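Local atomic coordinates of catalase (Pseudomonas syringae, PDB entry 1M7S), a protein that decomposes hydrogen peroxide into water and oxygen with the aid of a heme group, protecting cells from the toxic effects of the peroxide. Residues His52-Gly57 with His236-Leu241; Gly123-Thr128 with Gly180-Tyr185; Lys294-Asp297 with Glu302-Gln305. All coordinates share one frame; numbering follows the deposited sequence.

Contacts 1 and 2 are buried and reach the heme. Contact 3 is partly buried and meets two other subunits; contact 1 also touches one of them. Contacts 1 and 2 touch each other: His236 probably hydrogen-bonds Pro182 O, and His52 packs against Asn124. Contact 3 touches contact 1 through Thr303 and Val296, which lie against Gly57. Strands 55-64 and 284-295, which carry parts of contacts 1 and 3, are neighbours in the barrel sheet. The chemistry differs with place. Contact 1 pairs two hydroxyls with a bridging water, while its His52 end meets the heme. Contact 2 is sparse van der Waals packing. Contact 3 turns on a carboxylate that binds backbone nitrogen.

Contact 1: His52-Gly57 with His236-Leu241; sequences HARGTG and HLTNDL. With HEM (protoporphyrin IX containing Fe), chain E.
Thr56 and Thr238 meet through their hydroxyls. The two OG1 atoms lie 2.7 Å apart. In Thr56 the OG1 sits beside the backbone N (chi1 -50°). CG2 then points away from that N and packs against Leu241 CD2 at 4.0 Å. A water bridges the two segments. It donates to Thr238 OG1 at 3.0 Å and to Gly55 O at 2.9 Å. It also accepts a weak bond from Arg54 NH2. Thr238 OG1 also hydrogen-bonds Glu100 OE1, so several partners grip this buried hydroxyl. The end of Arg54 comes near the helix; its NE and NH1 hydrogen-bond Ser98 O and Ser235 OG. The threonine pair and the water join the start of strand 55-64 to helix 236-246.

Just before that strand, His52 lies face-on over the heme. HEM C2A is 3.3 Å above the plane of its ring, and His52 CD2 is 3.3 Å from HEM C1A. Ser90 OG is hydrogen-bonded to ND1 and fixes the ring. His52 NE2 has a weak contact at 3.4 Å with the water 2.5 Å from the heme iron. A histidine ring lying over a heme pyrrole is typical of the distal pocket of catalases, and His52 is probably the catalytic histidine.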
loop_
_atom_site.group_PDB
_atom_site.type_symbol
_atom_site.label_atom_id
_atom_site.label_comp_id
_atom_site.label_asym_id
_atom_site.label_seq_id
_atom_site.Cartn_x
_atom_site.Cartn_y
_atom_site.Cartn_z
ATOM N N HIS A 52 -12.553 3.618 16.792
ATOM C CA HIS A 52 -12.002 4.858 17.421
ATOM C C HIS A 52 -11.358 5.760 16.363
ATOM O O HIS A 52 -10.434 6.532 16.596
ATOM C CB HIS A 52 -10.992 4.483 18.510
ATOM C CG HIS A 52 -11.546 3.698 19.676
ATOM N ND1 HIS A 52 -11.799 4.310 20.860
ATOM C CD2 HIS A 52 -11.869 2.389 19.856
ATOM C CE1 HIS A 52 -12.269 3.414 21.743
ATOM N NE2 HIS A 52 -12.307 2.233 21.122
ATOM N N ALA A 53 -11.981 5.884 15.166
ATOM C CA ALA A 53 -11.444 6.746 14.131
ATOM C C ALA A 53 -11.590 8.224 14.480
ATOM O O ALA A 53 -10.749 9.023 14.058
ATOM C CB ALA A 53 -12.224 6.465 12.831
ATOM N N ARG A 54 -12.631 8.625 15.193
ATOM C CA ARG A 54 -12.896 10.004 15.576
ATOM C C ARG A 54 -12.102 10.311 16.884
ATOM O O ARG A 54 -12.478 9.716 17.912
ATOM C CB ARG A 54 -14.401 10.159 15.863
ATOM C CG ARG A 54 -14.859 11.513 16.351
ATOM C CD ARG A 54 -14.496 12.586 15.334
ATOM N NE ARG A 54 -15.458 13.646 15.213
ATOM C CZ ARG A 54 -15.282 14.934 15.031
ATOM N NH1 ARG A 54 -16.380 15.663 14.898
ATOM N NH2 ARG A 54 -14.079 15.497 15.037
ATOM N N GLY A 55 -11.073 11.149 16.794
ATOM C CA GLY A 55 -10.273 11.279 18.054
ATOM C C GLY A 55 -9.647 12.678 18.172
ATOM O O GLY A 55 -9.698 13.478 17.250
ATOM N N THR A 56 -9.137 12.956 19.376
ATOM C CA THR A 56 -8.497 14.211 19.727
ATOM C C THR A 56 -7.199 13.905 20.507
ATOM O O THR A 56 -7.371 13.198 21.496
ATOM C CB THR A 56 -9.375 15.045 20.689
ATOM O OG1 THR A 56 -10.714 15.161 20.186
ATOM C CG2 THR A 56 -8.792 16.446 20.856
ATOM N N GLY A 57 -6.074 14.506 20.114
ATOM C CA GLY A 57 -4.818 14.195 20.791
ATOM C C GLY A 57 -4.288 15.465 21.435
ATOM O O GLY A 57 -4.551 16.584 21.004
ATOM N N HIS A 236 -18.140 18.732 19.789
ATOM C CA HIS A 236 -18.198 19.350 21.128
ATOM C C HIS A 236 -17.092 18.858 22.061
ATOM O O HIS A 236 -16.556 19.699 22.825
ATOM C CB HIS A 236 -19.554 19.246 21.763
ATOM C CG HIS A 236 -19.885 18.023 22.531
ATOM N ND1 HIS A 236 -20.112 16.808 21.905
ATOM C CD2 HIS A 236 -19.992 17.779 23.854
ATOM C CE1 HIS A 236 -20.371 15.869 22.796
ATOM N NE2 HIS A 236 -20.303 16.441 23.988
ATOM N N LEU A 237 -16.684 17.619 21.916
ATOM C CA LEU A 237 -15.629 17.125 22.806
ATOM C C LEU A 237 -14.293 17.697 22.364
ATOM O O LEU A 237 -13.516 18.070 23.247
ATOM C CB LEU A 237 -15.575 15.589 22.770
ATOM C CG LEU A 237 -16.919 14.941 23.198
ATOM C CD1 LEU A 237 -16.822 13.409 22.990
ATOM C CD2 LEU A 237 -17.277 15.206 24.644
ATOM N N THR A 238 -14.025 17.781 21.056
ATOM C CA THR A 238 -12.725 18.354 20.643
ATOM C C THR A 238 -12.641 19.830 21.047
ATOM O O THR A 238 -11.602 20.363 21.527
ATOM C CB THR A 238 -12.507 18.203 19.124
ATOM O OG1 THR A 238 -12.372 16.801 18.787
ATOM C CG2 THR A 238 -11.220 18.888 18.680
ATOM N N ASN A 239 -13.726 20.544 20.782
ATOM C CA ASN A 239 -13.758 21.977 21.098
ATOM C C ASN A 239 -13.533 22.239 22.583
ATOM O O ASN A 239 -12.801 23.174 22.946
ATOM C CB ASN A 239 -15.135 22.546 20.717
ATOM C CG ASN A 239 -15.067 23.177 19.331
ATOM O OD1 ASN A 239 -14.156 24.003 19.121
ATOM N ND2 ASN A 239 -16.020 22.788 18.508
ATOM N N ASP A 240 -14.230 21.502 23.434
ATOM C CA ASP A 240 -14.117 21.613 24.885
ATOM C C ASP A 240 -12.680 21.389 25.367
ATOM O O ASP A 240 -12.185 22.124 26.230
ATOM C CB ASP A 240 -15.017 20.587 25.573
ATOM C CG ASP A 240 -14.809 20.552 27.095
ATOM O OD1 ASP A 240 -14.124 19.616 27.579
ATOM O OD2 ASP A 240 -15.334 21.456 27.761
ATOM N N LEU A 241 -12.005 20.381 24.828
ATOM C CA LEU A 241 -10.658 20.042 25.266
ATOM C C LEU A 241 -9.626 21.002 24.733
ATOM O O LEU A 241 -8.802 21.505 25.521
ATOM C CB LEU A 241 -10.297 18.596 24.922
ATOM C CG LEU A 241 -8.894 18.116 25.308
ATOM C CD1 LEU A 241 -8.735 18.260 26.838
ATOM C CD2 LEU A 241 -8.699 16.667 24.874
HETATM C CHA HEM E . -8.483 1.125 18.997
HETATM C CHB HEM E . -9.841 0.710 23.624
HETATM C CHC HEM E . -11.066 -3.898 22.838
HETATM C CHD HEM E . -8.801 -3.742 18.539
HETATM C C1A HEM E . -8.762 1.399 20.316
HETATM C C2A HEM E . -8.593 2.729 20.949
HETATM C C3A HEM E . -8.967 2.613 22.222
HETATM C C4A HEM E . -9.398 1.240 22.426
HETATM C CMA HEM E . -8.961 3.673 23.331
HETATM C CAA HEM E . -8.049 3.939 20.171
HETATM C CBA HEM E . -6.541 4.261 20.441
HETATM C CGA HEM E . -6.195 5.611 19.757
HETATM O O1A HEM E . -5.406 5.479 18.789
HETATM O O2A HEM E . -6.721 6.589 20.324
HETATM C C1B HEM E . -10.261 -0.576 23.832
HETATM C C2B HEM E . -10.661 -1.145 25.113
HETATM C C3B HEM E . -11.017 -2.427 24.888
HETATM C C4B HEM E . -10.833 -2.686 23.487
HETATM C CMB HEM E . -10.676 -0.349 26.425
HETATM C CAB HEM E . -11.547 -3.502 25.837
HETATM C CBB HEM E . -11.297 -3.526 27.132
HETATM C C1C HEM E . -10.461 -4.265 21.663
HETATM C C2C HEM E . -10.279 -5.625 21.213
HETATM C C3C HEM E . -9.631 -5.587 20.041
HETATM C C4C HEM E . -9.440 -4.192 19.707
HETATM C CMC HEM E . -10.688 -6.905 21.990
HETATM C CAC HEM E . -9.156 -6.726 19.116
HETATM C CBC HEM E . -8.640 -7.885 19.562
HETATM C C1D HEM E . -8.593 -2.382 18.279
HETATM C C2D HEM E . -8.025 -1.863 17.046
HETATM C C3D HEM E . -7.934 -0.537 17.163
HETATM C C4D HEM E . -8.440 -0.182 18.470
HETATM C CMD HEM E . -7.649 -2.781 15.869
HETATM C CAD HEM E . -7.383 0.487 16.129
HETATM C CBD HEM E . -5.883 0.806 16.476
HETATM C CGD HEM E . -5.176 1.639 15.424
HETATM O O1D HEM E . -4.167 2.314 15.833
HETATM O O2D HEM E . -5.523 1.651 14.217
HETATM N NA HEM E . -9.300 0.550 21.240
HETATM N NB HEM E . -10.353 -1.544 22.852
HETATM N NC HEM E . -9.967 -3.400 20.711
HETATM N ND HEM E . -8.784 -1.324 19.144
HETATM FE FE HEM E . -9.539 -1.450 21.004
HETATM O O HOH W 1 -12.028 -1.103 20.847
HETATM O O HOH W 2 -11.339 15.584 16.242
#

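Contact 2: Gly123-Thr128 with Gly180-Tyr185; sequences GNNFPT and GTPAGY. With HEM (protoporphyrin IX containing Fe), chain E.
Phe126 and Gly180 make the closer of two van der Waals contacts. Phe126 CZ lies 4.1 Å from Gly180 CA. The glycine comes to the edge of the ring, near its plane, and presents backbone there. The ring gets to this place because CG stands beside the backbone N and anti to the carbonyl carbon (chi1 -64°). The second contact is looser. Asn125 ND2 is 4.4 Å from Pro182 CG, so the amide meets the pyrrolidine ring without a hydrogen bond. Phe126 also packs on Pro105 and on Thr171 and Leu174 of helix 169-176.

The first segment is the end of strand 117-124 and the turn that follows it. This strand is an outermost strand of the antiparallel sheet that forms the catalase beta-barrel. The second segment lies in the loop between helix 169-176 and strand 190-199.

Polar links run through a third piece of chain. Asn125 OD1 accepts from His106 N, while Gly180 is bonded through its backbone to Asp104. Residues 104-106, just before strand 107-114, thus bond to both segments.

Heme contacts belong to the strand end. Gly123 O is 3.2 Å from the heme methyl CMA. The side chain of Asn124, probably an active-site residue, lies by another methyl, with Asn124 CG 3.5 Å from HEM CMB.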
loop_
_atom_site.group_PDB
_atom_site.type_symbol
_atom_site.label_atom_id
_atom_site.label_comp_id
_atom_site.label_asym_id
_atom_site.label_seq_id
_atom_site.Cartn_x
_atom_site.Cartn_y
_atom_site.Cartn_z
ATOM N N GLY A 123 -7.097 2.681 27.317
ATOM C CA GLY A 123 -8.312 2.409 28.104
ATOM C C GLY A 123 -9.562 3.062 27.505
ATOM O O GLY A 123 -9.556 3.585 26.441
ATOM N N ASN A 124 -10.642 3.109 28.247
ATOM C CA ASN A 124 -11.919 3.662 27.959
ATOM C C ASN A 124 -12.498 4.308 29.204
ATOM O O ASN A 124 -12.079 4.004 30.327
ATOM C CB ASN A 124 -12.907 2.538 27.527
ATOM C CG ASN A 124 -12.929 2.240 26.051
ATOM O OD1 ASN A 124 -12.345 2.896 25.184
ATOM N ND2 ASN A 124 -13.596 1.153 25.646
ATOM N N ASN A 125 -13.515 5.157 29.042
ATOM C CA ASN A 125 -14.176 5.689 30.246
ATOM C C ASN A 125 -14.956 4.554 30.883
ATOM O O ASN A 125 -14.971 4.464 32.127
ATOM C CB ASN A 125 -15.025 6.926 29.902
ATOM C CG ASN A 125 -16.238 6.592 29.041
ATOM O OD1 ASN A 125 -16.160 5.718 28.172
ATOM N ND2 ASN A 125 -17.385 7.258 29.253
ATOM N N PHE A 126 -15.559 3.605 30.142
ATOM C CA PHE A 126 -16.320 2.553 30.838
ATOM C C PHE A 126 -15.348 1.545 31.440
ATOM O O PHE A 126 -14.381 1.147 30.792
ATOM C CB PHE A 126 -17.236 1.784 29.878
ATOM C CG PHE A 126 -18.350 2.539 29.222
ATOM C CD1 PHE A 126 -18.750 3.793 29.633
ATOM C CD2 PHE A 126 -19.038 1.902 28.172
ATOM C CE1 PHE A 126 -19.768 4.470 28.974
ATOM C CE2 PHE A 126 -20.102 2.566 27.562
ATOM C CZ PHE A 126 -20.461 3.843 27.959
ATOM N N PRO A 127 -15.591 1.083 32.652
ATOM C CA PRO A 127 -14.616 0.179 33.296
ATOM C C PRO A 127 -14.715 -1.273 32.897
ATOM O O PRO A 127 -13.981 -2.183 33.303
ATOM C CB PRO A 127 -14.935 0.333 34.803
ATOM C CG PRO A 127 -16.419 0.561 34.726
ATOM C CD PRO A 127 -16.647 1.540 33.560
ATOM N N THR A 128 -15.755 -1.605 32.093
ATOM C CA THR A 128 -16.017 -2.974 31.668
ATOM C C THR A 128 -16.260 -2.926 30.144
ATOM O O THR A 128 -16.568 -1.857 29.629
ATOM C CB THR A 128 -17.240 -3.603 32.356
ATOM O OG1 THR A 128 -18.405 -2.769 32.341
ATOM C CG2 THR A 128 -16.839 -3.870 33.817
ATOM N N GLY A 180 -22.984 7.267 28.421
ATOM C CA GLY A 180 -22.810 7.107 26.975
ATOM C C GLY A 180 -22.686 8.431 26.238
ATOM O O GLY A 180 -22.164 8.486 25.096
ATOM N N THR A 181 -23.032 9.582 26.844
ATOM C CA THR A 181 -22.863 10.878 26.189
ATOM C C THR A 181 -22.264 11.927 27.132
ATOM O O THR A 181 -22.958 12.769 27.731
ATOM C CB THR A 181 -24.223 11.403 25.688
ATOM O OG1 THR A 181 -25.164 11.345 26.797
ATOM C CG2 THR A 181 -24.854 10.590 24.571
ATOM N N PRO A 182 -20.958 11.940 27.261
ATOM C CA PRO A 182 -20.193 12.861 28.103
ATOM C C PRO A 182 -20.280 14.314 27.652
ATOM O O PRO A 182 -20.351 14.606 26.441
ATOM C CB PRO A 182 -18.706 12.423 28.038
ATOM C CG PRO A 182 -18.848 10.999 27.515
ATOM C CD PRO A 182 -20.046 10.991 26.590
ATOM N N ALA A 183 -20.146 15.240 28.596
ATOM C CA ALA A 183 -20.128 16.676 28.229
ATOM C C ALA A 183 -18.727 17.095 27.777
ATOM O O ALA A 183 -18.591 18.105 27.037
ATOM C CB ALA A 183 -20.562 17.526 29.404
ATOM N N GLY A 184 -17.711 16.330 28.159
ATOM C CA GLY A 184 -16.355 16.653 27.713
ATOM C C GLY A 184 -15.426 15.502 28.103
ATOM O O GLY A 184 -15.642 14.868 29.147
ATOM N N TYR A 185 -14.330 15.368 27.422
ATOM C CA TYR A 185 -13.325 14.342 27.770
ATOM C C TYR A 185 -12.685 14.676 29.132
ATOM O O TYR A 185 -12.298 13.769 29.887
ATOM C CB TYR A 185 -12.225 14.266 26.732
ATOM C CG TYR A 185 -12.649 13.679 25.394
ATOM C CD1 TYR A 185 -13.290 12.442 25.351
ATOM C CD2 TYR A 185 -12.286 14.350 24.236
ATOM C CE1 TYR A 185 -13.628 11.883 24.130
ATOM C CE2 TYR A 185 -12.594 13.782 22.998
ATOM C CZ TYR A 185 -13.260 12.581 22.977
ATOM O OH TYR A 185 -13.594 12.045 21.742
HETATM C CHA HEM E . -8.483 1.125 18.997
HETATM C CHB HEM E . -9.841 0.710 23.624
HETATM C CHC HEM E . -11.066 -3.898 22.838
HETATM C CHD HEM E . -8.801 -3.742 18.539
HETATM C C1A HEM E . -8.762 1.399 20.316
HETATM C C2A HEM E . -8.593 2.729 20.949
HETATM C C3A HEM E . -8.967 2.613 22.222
HETATM C C4A HEM E . -9.398 1.240 22.426
HETATM C CMA HEM E . -8.961 3.673 23.331
HETATM C CAA HEM E . -8.049 3.939 20.171
HETATM C CBA HEM E . -6.541 4.261 20.441
HETATM C CGA HEM E . -6.195 5.611 19.757
HETATM O O1A HEM E . -5.406 5.479 18.789
HETATM O O2A HEM E . -6.721 6.589 20.324
HETATM C C1B HEM E . -10.261 -0.576 23.832
HETATM C C2B HEM E . -10.661 -1.145 25.113
HETATM C C3B HEM E . -11.017 -2.427 24.888
HETATM C C4B HEM E . -10.833 -2.686 23.487
HETATM C CMB HEM E . -10.676 -0.349 26.425
HETATM C CAB HEM E . -11.547 -3.502 25.837
HETATM C CBB HEM E . -11.297 -3.526 27.132
HETATM C C1C HEM E . -10.461 -4.265 21.663
HETATM C C2C HEM E . -10.279 -5.625 21.213
HETATM C C3C HEM E . -9.631 -5.587 20.041
HETATM C C4C HEM E . -9.440 -4.192 19.707
HETATM C CMC HEM E . -10.688 -6.905 21.990
HETATM C CAC HEM E . -9.156 -6.726 19.116
HETATM C CBC HEM E . -8.640 -7.885 19.562
HETATM C C1D HEM E . -8.593 -2.382 18.279
HETATM C C2D HEM E . -8.025 -1.863 17.046
HETATM C C3D HEM E . -7.934 -0.537 17.163
HETATM C C4D HEM E . -8.440 -0.182 18.470
HETATM C CMD HEM E . -7.649 -2.781 15.869
HETATM C CAD HEM E . -7.383 0.487 16.129
HETATM C CBD HEM E . -5.883 0.806 16.476
HETATM C CGD HEM E . -5.176 1.639 15.424
HETATM O O1D HEM E . -4.167 2.314 15.833
HETATM O O2D HEM E . -5.523 1.651 14.217
HETATM N NA HEM E . -9.300 0.550 21.240
HETATM N NB HEM E . -10.353 -1.544 22.852
HETATM N NC HEM E . -9.967 -3.400 20.711
HETATM N ND HEM E . -8.784 -1.324 19.144
HETATM FE FE HEM E . -9.539 -1.450 21.004
HETATM O O HOH W 1 -12.028 -1.103 20.847
#

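Contact 3: Lys294-Asp297 with Glu302-Gln305; sequences KNVD and ETEQ
A tight strand-turn-helix connection brings Asp297 and Glu302 together. Strand 284-295 leads into a turn, and helix 299-304 follows. The Glu302 carboxylate reaches back to the turn that precedes its own helix. Its OE2 accepts a hydrogen bond from Asp297 N at 2.8 Å. The bond is clearly bent, with an N-H...O angle of 139°. The nitrogen comes to the syn side of OE2 but lies 31° out of the carboxylate plane.

OE2 also accepts from Asn298 N, so one oxygen holds two successive backbone nitrogens and ties the turn down. The other oxygen, OE1, forms a salt bridge with Lys59 NZ. Glu302 reaches the turn because its CG sits beside the backbone N (chi1 -60°) and the chain is extended beyond it.

The two acids also come near each other. Asp297 OD1 is 4.3 Å from Glu302 OE2. This like-charge approach is probably eased by Lys59 on the glutamate and by His369 of the third subunit, whose NE2 is hydrogen-bonded to Asp297 OD1. Asp297 CB lies closer to the glutamate, 3.3 Å from Glu302 OE2.

Val296 supplies the non-polar part. It runs alongside Glu302 in the opposite direction, and its CB is 3.7 Å from Glu302 OE1. Its CG1 reaches Thr303 OG1, also at 3.7 Å, and these two side chains cross at about a right angle.

Phe86 of strand 82-90 lies against Val296, Glu302 and Thr303, so the connection rests on the barrel wall. Lys294 is backbone-bonded to Lys59 in strand 55-64, the neighbour of strand 284-295 in the sheet. On the side of helix 236-246, Asn295 packs against Ile245 and Lys246.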
loop_
_atom_site.group_PDB
_atom_site.type_symbol
_atom_site.label_atom_id
_atom_site.label_comp_id
_atom_site.label_asym_id
_atom_site.label_seq_id
_atom_site.Cartn_x
_atom_site.Cartn_y
_atom_site.Cartn_z
ATOM N N LYS A 294 -0.859 20.594 26.669
ATOM C CA LYS A 294 -0.349 21.143 25.418
ATOM C C LYS A 294 -1.170 20.604 24.221
ATOM O O LYS A 294 -1.309 19.385 24.176
ATOM C CB LYS A 294 1.042 20.641 25.148
ATOM C CG LYS A 294 2.044 21.642 24.588
ATOM C CD LYS A 294 3.095 21.776 25.705
ATOM C CE LYS A 294 3.597 23.202 25.915
ATOM N NZ LYS A 294 4.340 23.258 27.233
ATOM N N ASN A 295 -1.615 21.480 23.351
ATOM C CA ASN A 295 -2.256 21.013 22.123
ATOM C C ASN A 295 -1.192 20.573 21.136
ATOM O O ASN A 295 -0.009 20.969 21.196
ATOM C CB ASN A 295 -3.135 22.099 21.478
ATOM C CG ASN A 295 -4.439 22.222 22.248
ATOM O OD1 ASN A 295 -5.152 21.241 22.489
ATOM N ND2 ASN A 295 -4.776 23.458 22.640
ATOM N N VAL A 296 -1.582 19.712 20.181
ATOM C CA VAL A 296 -0.623 19.269 19.152
ATOM C C VAL A 296 -0.284 20.390 18.167
ATOM O O VAL A 296 -1.062 21.330 18.053
ATOM C CB VAL A 296 -1.207 18.085 18.358
ATOM C CG1 VAL A 296 -1.565 16.938 19.317
ATOM C CG2 VAL A 296 -2.433 18.524 17.572
ATOM N N ASP A 297 0.799 20.205 17.420
ATOM C CA ASP A 297 1.150 21.215 16.416
ATOM C C ASP A 297 0.500 20.880 15.071
ATOM O O ASP A 297 0.116 21.802 14.339
ATOM C CB ASP A 297 2.667 21.167 16.262
ATOM C CG ASP A 297 3.374 21.772 17.484
ATOM O OD1 ASP A 297 4.424 21.220 17.864
ATOM O OD2 ASP A 297 2.930 22.778 18.035
ATOM N N GLU A 302 0.619 14.037 14.285
ATOM C CA GLU A 302 0.559 13.580 15.661
ATOM C C GLU A 302 -0.702 12.785 15.984
ATOM O O GLU A 302 -0.537 11.590 16.284
ATOM C CB GLU A 302 0.659 14.792 16.598
ATOM C CG GLU A 302 1.997 15.524 16.345
ATOM C CD GLU A 302 2.101 16.817 17.118
ATOM O OE1 GLU A 302 2.231 16.751 18.369
ATOM O OE2 GLU A 302 2.068 17.905 16.498
ATOM N N THR A 303 -1.874 13.382 15.987
ATOM C CA THR A 303 -3.075 12.649 16.439
ATOM C C THR A 303 -3.430 11.529 15.472
ATOM O O THR A 303 -3.738 10.458 15.949
ATOM C CB THR A 303 -4.267 13.600 16.602
ATOM O OG1 THR A 303 -3.854 14.715 17.441
ATOM C CG2 THR A 303 -5.484 12.932 17.236
ATOM N N GLU A 304 -3.383 11.774 14.162
ATOM C CA GLU A 304 -3.799 10.700 13.247
ATOM C C GLU A 304 -2.763 9.585 13.267
ATOM O O GLU A 304 -3.132 8.431 13.274
ATOM C CB GLU A 304 -3.975 11.256 11.818
ATOM C CG GLU A 304 -4.703 10.280 10.902
ATOM C CD GLU A 304 -6.093 9.877 11.388
ATOM O OE1 GLU A 304 -6.533 8.731 11.064
ATOM O OE2 GLU A 304 -6.811 10.637 12.044
ATOM N N GLN A 305 -1.456 9.955 13.192
ATOM C CA GLN A 305 -0.430 8.931 13.115
ATOM C C GLN A 305 -0.000 8.271 14.418
ATOM O O GLN A 305 0.753 7.267 14.314
ATOM C CB GLN A 305 0.795 9.467 12.369
ATOM C CG GLN A 305 0.567 9.826 10.919
ATOM C CD GLN A 305 1.841 10.227 10.206
ATOM O OE1 GLN A 305 2.035 9.758 9.090
ATOM N NE2 GLN A 305 2.723 11.048 10.835
#